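Long-range contact in putative metal binding protein (Coccidioides immitis, PDB 3CVG), which is a putative periplasmic binding protein of the PBP superfamily that probably binds a metal ion or another small ligand: residues A[146-160]-A[178-190]. Numbering follows the deposited sequence.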
loop_
_atom_site.group_PDB
_atom_site.type_symbol
_atom_site.label_atom_id
_atom_site.label_comp_id
_atom_site.label_asym_id
_atom_site.label_seq_id
_atom_site.Cartn_x
_atom_site.Cartn_y
_atom_site.Cartn_z
ATOM N N ARG A 146 7.931 4.479 21.487
ATOM C CA ARG A 146 6.607 4.899 21.035
ATOM C C ARG A 146 6.394 4.402 19.595
ATOM O O ARG A 146 7.355 4.242 18.838
ATOM C CB ARG A 146 6.468 6.428 21.118
ATOM C CG ARG A 146 6.462 6.964 22.569
ATOM C CD ARG A 146 6.520 8.482 22.615
ATOM N NE ARG A 146 5.401 9.107 21.910
ATOM C CZ ARG A 146 4.157 9.158 22.375
ATOM N NH1 ARG A 146 3.861 8.620 23.554
ATOM N NH2 ARG A 146 3.213 9.762 21.670
ATOM N N PHE A 147 5.141 4.133 19.236
ATOM C CA PHE A 147 4.804 3.642 17.899
ATOM C C PHE A 147 3.784 4.573 17.251
ATOM O O PHE A 147 2.720 4.813 17.831
ATOM C CB PHE A 147 4.203 2.236 17.989
ATOM C CG PHE A 147 3.852 1.652 16.659
ATOM C CD1 PHE A 147 4.799 0.950 15.924
ATOM C CD2 PHE A 147 2.587 1.848 16.112
ATOM C CE1 PHE A 147 4.492 0.449 14.667
ATOM C CE2 PHE A 147 2.277 1.347 14.849
ATOM C CZ PHE A 147 3.236 0.648 14.134
ATOM N N LEU A 148 4.097 5.070 16.054
ATOM C CA LEU A 148 3.199 5.985 15.344
ATOM C C LEU A 148 2.217 5.283 14.409
ATOM O O LEU A 148 2.607 4.565 13.481
ATOM C CB LEU A 148 4.001 7.030 14.547
ATOM C CG LEU A 148 3.244 8.252 13.987
ATOM C CD1 LEU A 148 4.213 9.411 13.841
ATOM C CD2 LEU A 148 2.569 7.949 12.634
ATOM N N SER A 149 0.935 5.505 14.664
ATOM C CA SER A 149 -0.131 4.929 13.857
ATOM C C SER A 149 -0.888 6.038 13.129
ATOM O O SER A 149 -1.268 7.046 13.730
ATOM C CB SER A 149 -1.096 4.131 14.744
ATOM O OG SER A 149 -2.309 3.830 14.066
ATOM N N ARG A 150 -1.097 5.860 11.829
ATOM C CA ARG A 150 -1.846 6.842 11.057
ATOM C C ARG A 150 -3.331 6.820 11.456
ATOM O O ARG A 150 -4.067 7.769 11.169
ATOM C CB ARG A 150 -1.653 6.596 9.563
ATOM C CG ARG A 150 -0.284 7.087 9.075
ATOM C CD ARG A 150 0.003 6.651 7.649
ATOM N NE ARG A 150 -1.075 7.033 6.745
ATOM C CZ ARG A 150 -1.358 6.391 5.618
ATOM N NH1 ARG A 150 -0.638 5.337 5.255
ATOM N NH2 ARG A 150 -2.375 6.791 4.865
ATOM N N TYR A 151 -3.757 5.730 12.101
ATOM C CA TYR A 151 -5.126 5.593 12.637
ATOM C C TYR A 151 -6.169 6.170 11.682
ATOM O O TYR A 151 -7.050 6.941 12.094
ATOM C CB TYR A 151 -5.183 6.347 13.983
ATOM C CG TYR A 151 -6.065 5.722 15.050
ATOM C CD1 TYR A 151 -5.765 4.473 15.580
ATOM C CD2 TYR A 151 -7.190 6.391 15.537
ATOM C CE1 TYR A 151 -6.559 3.898 16.564
ATOM C CE2 TYR A 151 -7.984 5.829 16.524
ATOM C CZ TYR A 151 -7.664 4.586 17.033
ATOM O OH TYR A 151 -8.426 4.043 18.038
ATOM N N ASP A 152 -6.082 5.784 10.413
ATOM C CA ASP A 152 -6.957 6.336 9.385
ATOM C C ASP A 152 -7.632 5.307 8.477
ATOM O O ASP A 152 -8.064 5.658 7.380
ATOM C CB ASP A 152 -6.129 7.292 8.522
ATOM C CG ASP A 152 -4.984 6.576 7.827
ATOM O OD1 ASP A 152 -4.802 5.370 8.106
ATOM O OD2 ASP A 152 -4.263 7.192 7.015
ATOM N N LYS A 153 -7.712 4.051 8.918
ATOM C CA LYS A 153 -8.364 3.010 8.133
ATOM C C LYS A 153 -7.616 2.634 6.847
ATOM O O LYS A 153 -8.122 1.853 6.046
ATOM C CB LYS A 153 -9.796 3.442 7.775
ATOM C CG LYS A 153 -10.861 3.185 8.868
ATOM C CD LYS A 153 -12.209 3.807 8.471
ATOM C CE LYS A 153 -13.416 3.172 9.198
ATOM N NZ LYS A 153 -13.495 3.408 10.668
ATOM N N SER A 154 -6.419 3.177 6.658
ATOM C CA SER A 154 -5.637 2.884 5.455
ATOM C C SER A 154 -5.002 1.498 5.495
ATOM O O SER A 154 -4.989 0.837 6.530
ATOM C CB SER A 154 -4.523 3.918 5.293
ATOM O OG SER A 154 -3.573 3.789 6.339
ATOM N N ALA A 155 -4.455 1.071 4.356
ATOM C CA ALA A 155 -3.786 -0.218 4.276
ATOM C C ALA A 155 -2.676 -0.278 5.341
ATOM O O ALA A 155 -2.503 -1.295 6.004
ATOM C CB ALA A 155 -3.204 -0.416 2.872
ATOM N N THR A 156 -1.937 0.815 5.513
ATOM C CA THR A 156 -0.875 0.858 6.520
ATOM C C THR A 156 -1.463 0.655 7.927
ATOM O O THR A 156 -0.955 -0.141 8.711
ATOM C CB THR A 156 -0.119 2.208 6.454
ATOM O OG1 THR A 156 0.489 2.342 5.164
ATOM C CG2 THR A 156 0.963 2.284 7.520
ATOM N N ASN A 157 -2.534 1.380 8.241
ATOM C CA ASN A 157 -3.187 1.246 9.542
ATOM C C ASN A 157 -3.650 -0.199 9.742
ATOM O O ASN A 157 -3.414 -0.792 10.793
ATOM C CB ASN A 157 -4.375 2.214 9.629
ATOM C CG ASN A 157 -5.153 2.101 10.945
ATOM O OD1 ASN A 157 -4.604 1.772 12.005
ATOM N ND2 ASN A 157 -6.428 2.419 10.881
ATOM N N ILE A 158 -4.295 -0.768 8.730
ATOM C CA ILE A 158 -4.761 -2.150 8.818
ATOM C C ILE A 158 -3.572 -3.060 9.168
ATOM O O ILE A 158 -3.649 -3.898 10.066
ATOM C CB ILE A 158 -5.384 -2.602 7.458
ATOM C CG1 ILE A 158 -6.753 -1.944 7.265
ATOM C CG2 ILE A 158 -5.494 -4.138 7.396
ATOM C CD1 ILE A 158 -7.247 -1.973 5.807
ATOM N N LYS A 159 -2.457 -2.845 8.472
ATOM C CA LYS A 159 -1.258 -3.653 8.657
ATOM C C LYS A 159 -0.706 -3.630 10.086
ATOM O O LYS A 159 -0.493 -4.687 10.690
ATOM C CB LYS A 159 -0.170 -3.182 7.706
ATOM C CG LYS A 159 1.185 -3.786 7.990
ATOM C CD LYS A 159 1.442 -5.046 7.195
ATOM C CE LYS A 159 0.465 -6.149 7.485
ATOM N NZ LYS A 159 -0.063 -6.704 6.192
ATOM N N GLU A 160 -0.435 -2.449 10.630
ATOM C CA GLU A 160 0.082 -2.435 11.981
ATOM C C GLU A 160 -0.936 -2.912 12.997
ATOM O O GLU A 160 -0.572 -3.499 14.012
ATOM C CB GLU A 160 0.613 -1.030 12.325
ATOM C CG GLU A 160 -0.280 0.156 11.937
ATOM C CD GLU A 160 -1.113 0.697 13.092
ATOM O OE1 GLU A 160 -1.061 0.100 14.187
ATOM O OE2 GLU A 160 -1.821 1.709 12.894
ATOM N N THR A 178 -0.715 4.674 25.980
ATOM C CA THR A 178 -0.318 6.025 25.623
ATOM C C THR A 178 0.860 6.135 24.674
ATOM O O THR A 178 1.029 7.179 24.038
ATOM C CB THR A 178 -0.056 6.904 26.894
ATOM O OG1 THR A 178 1.023 6.362 27.658
ATOM C CG2 THR A 178 -1.306 6.948 27.761
ATOM N N TRP A 179 1.674 5.083 24.585
ATOM C CA TRP A 179 2.805 5.070 23.653
ATOM C C TRP A 179 2.332 4.788 22.206
ATOM O O TRP A 179 3.114 4.885 21.249
ATOM C CB TRP A 179 3.835 4.016 24.068
ATOM C CG TRP A 179 3.252 2.675 24.445
ATOM C CD1 TRP A 179 2.934 2.249 25.699
ATOM C CD2 TRP A 179 2.952 1.587 23.563
ATOM N NE1 TRP A 179 2.459 0.957 25.658
ATOM C CE2 TRP A 179 2.459 0.526 24.358
ATOM C CE3 TRP A 179 3.047 1.402 22.178
ATOM C CZ2 TRP A 179 2.066 -0.702 23.815
ATOM C CZ3 TRP A 179 2.655 0.182 21.635
ATOM C CH2 TRP A 179 2.171 -0.855 22.452
ATOM N N TYR A 180 1.059 4.420 22.055
ATOM C CA TYR A 180 0.481 4.154 20.735
ATOM C C TYR A 180 0.049 5.539 20.272
ATOM O O TYR A 180 -1.016 6.041 20.653
ATOM C CB TYR A 180 -0.721 3.207 20.851
ATOM C CG TYR A 180 -1.270 2.721 19.519
ATOM C CD1 TYR A 180 -0.547 1.825 18.718
ATOM C CD2 TYR A 180 -2.523 3.134 19.072
ATOM C CE1 TYR A 180 -1.073 1.354 17.502
ATOM C CE2 TYR A 180 -3.051 2.675 17.865
ATOM C CZ TYR A 180 -2.326 1.785 17.085
ATOM O OH TYR A 180 -2.861 1.328 15.890
ATOM N N HIS A 181 0.905 6.144 19.456
ATOM C CA HIS A 181 0.736 7.502 18.963
ATOM C C HIS A 181 -0.057 7.676 17.676
ATOM O O HIS A 181 0.367 7.247 16.597
ATOM C CB HIS A 181 2.127 8.129 18.796
ATOM C CG HIS A 181 2.105 9.544 18.299
ATOM N ND1 HIS A 181 3.174 10.111 17.635
ATOM C CD2 HIS A 181 1.151 10.498 18.360
ATOM C CE1 HIS A 181 2.871 11.355 17.303
ATOM N NE2 HIS A 181 1.650 11.615 17.732
ATOM N N GLN A 182 -1.204 8.331 17.813
ATOM C CA GLN A 182 -2.092 8.610 16.699
ATOM C C GLN A 182 -1.689 9.911 16.029
ATOM O O GLN A 182 -1.829 10.984 16.614
ATOM C CB GLN A 182 -3.540 8.732 17.190
ATOM C CG GLN A 182 -4.157 7.429 17.681
ATOM C CD GLN A 182 -5.581 7.620 18.198
ATOM O OE1 GLN A 182 -6.312 8.509 17.748
ATOM N NE2 GLN A 182 -5.985 6.772 19.128
ATOM N N TYR A 183 -1.189 9.816 14.804
ATOM C CA TYR A 183 -0.798 11.002 14.041
ATOM C C TYR A 183 -1.514 10.795 12.704
ATOM O O TYR A 183 -0.998 10.129 11.800
ATOM C CB TYR A 183 0.716 11.028 13.854
ATOM C CG TYR A 183 1.227 12.293 13.205
ATOM C CD1 TYR A 183 1.287 13.500 13.916
ATOM C CD2 TYR A 183 1.629 12.297 11.870
ATOM C CE1 TYR A 183 1.740 14.684 13.300
ATOM C CE2 TYR A 183 2.080 13.469 11.250
ATOM C CZ TYR A 183 2.132 14.653 11.969
ATOM O OH TYR A 183 2.581 15.802 11.351
ATOM N N ILE A 184 -2.710 11.364 12.604
ATOM C CA ILE A 184 -3.568 11.182 11.444
ATOM C C ILE A 184 -3.275 12.079 10.259
ATOM O O ILE A 184 -3.811 13.184 10.148
ATOM C CB ILE A 184 -5.041 11.336 11.880
ATOM C CG1 ILE A 184 -5.261 10.543 13.179
ATOM C CG2 ILE A 184 -5.969 10.828 10.781
ATOM C CD1 ILE A 184 -6.578 10.829 13.891
ATOM N N THR A 185 -2.429 11.579 9.363
ATOM C CA THR A 185 -2.033 12.318 8.165
ATOM C C THR A 185 -1.704 11.347 7.030
ATOM O O THR A 185 -1.796 10.132 7.200
ATOM C CB THR A 185 -0.760 13.146 8.417
ATOM O OG1 THR A 185 0.315 12.254 8.742
ATOM C CG2 THR A 185 -0.965 14.133 9.558
ATOM N N PHE A 186 -1.299 11.900 5.886
ATOM C CA PHE A 186 -0.912 11.103 4.720
ATOM C C PHE A 186 0.443 10.462 5.020
ATOM O O PHE A 186 1.128 10.876 5.955
ATOM C CB PHE A 186 -0.772 11.993 3.481
ATOM C CG PHE A 186 -1.930 12.917 3.261
ATOM C CD1 PHE A 186 -3.226 12.421 3.145
ATOM C CD2 PHE A 186 -1.720 14.292 3.152
ATOM C CE1 PHE A 186 -4.302 13.284 2.921
ATOM C CE2 PHE A 186 -2.784 15.166 2.928
ATOM C CZ PHE A 186 -4.080 14.661 2.812
ATOM N N PRO A 187 0.856 9.466 4.210
ATOM C CA PRO A 187 2.115 8.729 4.339
ATOM C C PRO A 187 3.394 9.514 4.616
ATOM O O PRO A 187 4.089 9.241 5.591
ATOM C CB PRO A 187 2.201 7.974 3.015
ATOM C CG PRO A 187 0.791 7.633 2.761
ATOM C CD PRO A 187 0.089 8.950 3.059
ATOM N N ILE A 188 3.715 10.467 3.746
ATOM C CA ILE A 188 4.945 11.245 3.894
ATOM C C ILE A 188 5.015 12.002 5.219
ATOM O O ILE A 188 6.016 11.923 5.935
ATOM C CB ILE A 188 5.123 12.235 2.710
ATOM C CG1 ILE A 188 5.380 11.455 1.415
ATOM C CG2 ILE A 188 6.298 13.185 2.986
ATOM C CD1 ILE A 188 5.487 12.333 0.165
ATOM N N GLN A 189 3.956 12.733 5.547
ATOM C CA GLN A 189 3.920 13.480 6.805
ATOM C C GLN A 189 4.083 12.535 7.997
ATOM O O GLN A 189 4.852 12.816 8.917
ATOM C CB GLN A 189 2.604 14.248 6.923
ATOM C CG GLN A 189 2.529 15.458 6.010
ATOM C CD GLN A 189 1.104 15.893 5.725
ATOM O OE1 GLN A 189 0.233 15.841 6.601
ATOM N NE2 GLN A 189 0.859 16.342 4.492
ATOM N N ALA A 190 3.367 11.414 7.982
ATOM C CA ALA A 190 3.456 10.448 9.082
ATOM C C ALA A 190 4.865 9.880 9.284
ATOM O O ALA A 190 5.323 9.731 10.422
ATOM C CB ALA A 190 2.447 9.301 8.861
HETATM O O HOH W 1 0.402 9.454 22.404
#
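The beta-alpha-beta unit in which strands 147-149 and 180-182 run parallel, joined through helix 155-166, illustrates how a periplasmic-binding-protein fold brings loops and helix starts together at one end of a sheet. Backbone bonds set the register: Phe147 N donates to Trp179 O, His181 N to Phe147 O, Ser149 N to His181 O (2.7 Å) and Tyr183 N to Ser149 O. On the face carrying Phe147 and Ser149, the Tyr180 ring lies alongside Phe147, and its hydroxyl OH donates to the syn lone pair of Glu160 OE1 at 2.8 Å. Farther along, the amide of Gln182, its NE2 bonded to Tyr176 OH, stacks over one face of the Tyr151 ring, the planes 17° apart. Past the strand ends, Arg150 bends at chi3 (53°), which brings NE to Thr185 O at 3.2 Å, while Pro187 CG lies over one guanidinium face. Arg150 NH2 forms a salt bridge to Asp152 OD2 at 2.9 Å. A modelled calcium lies about 3 Å from the nearest Arg150 side-chain atom, though a guanidinium is no expected calcium ligand. The Tyr180 bond would be expected to favour a charged Glu160 carboxylate, while Arg150 links the loops following the two strands.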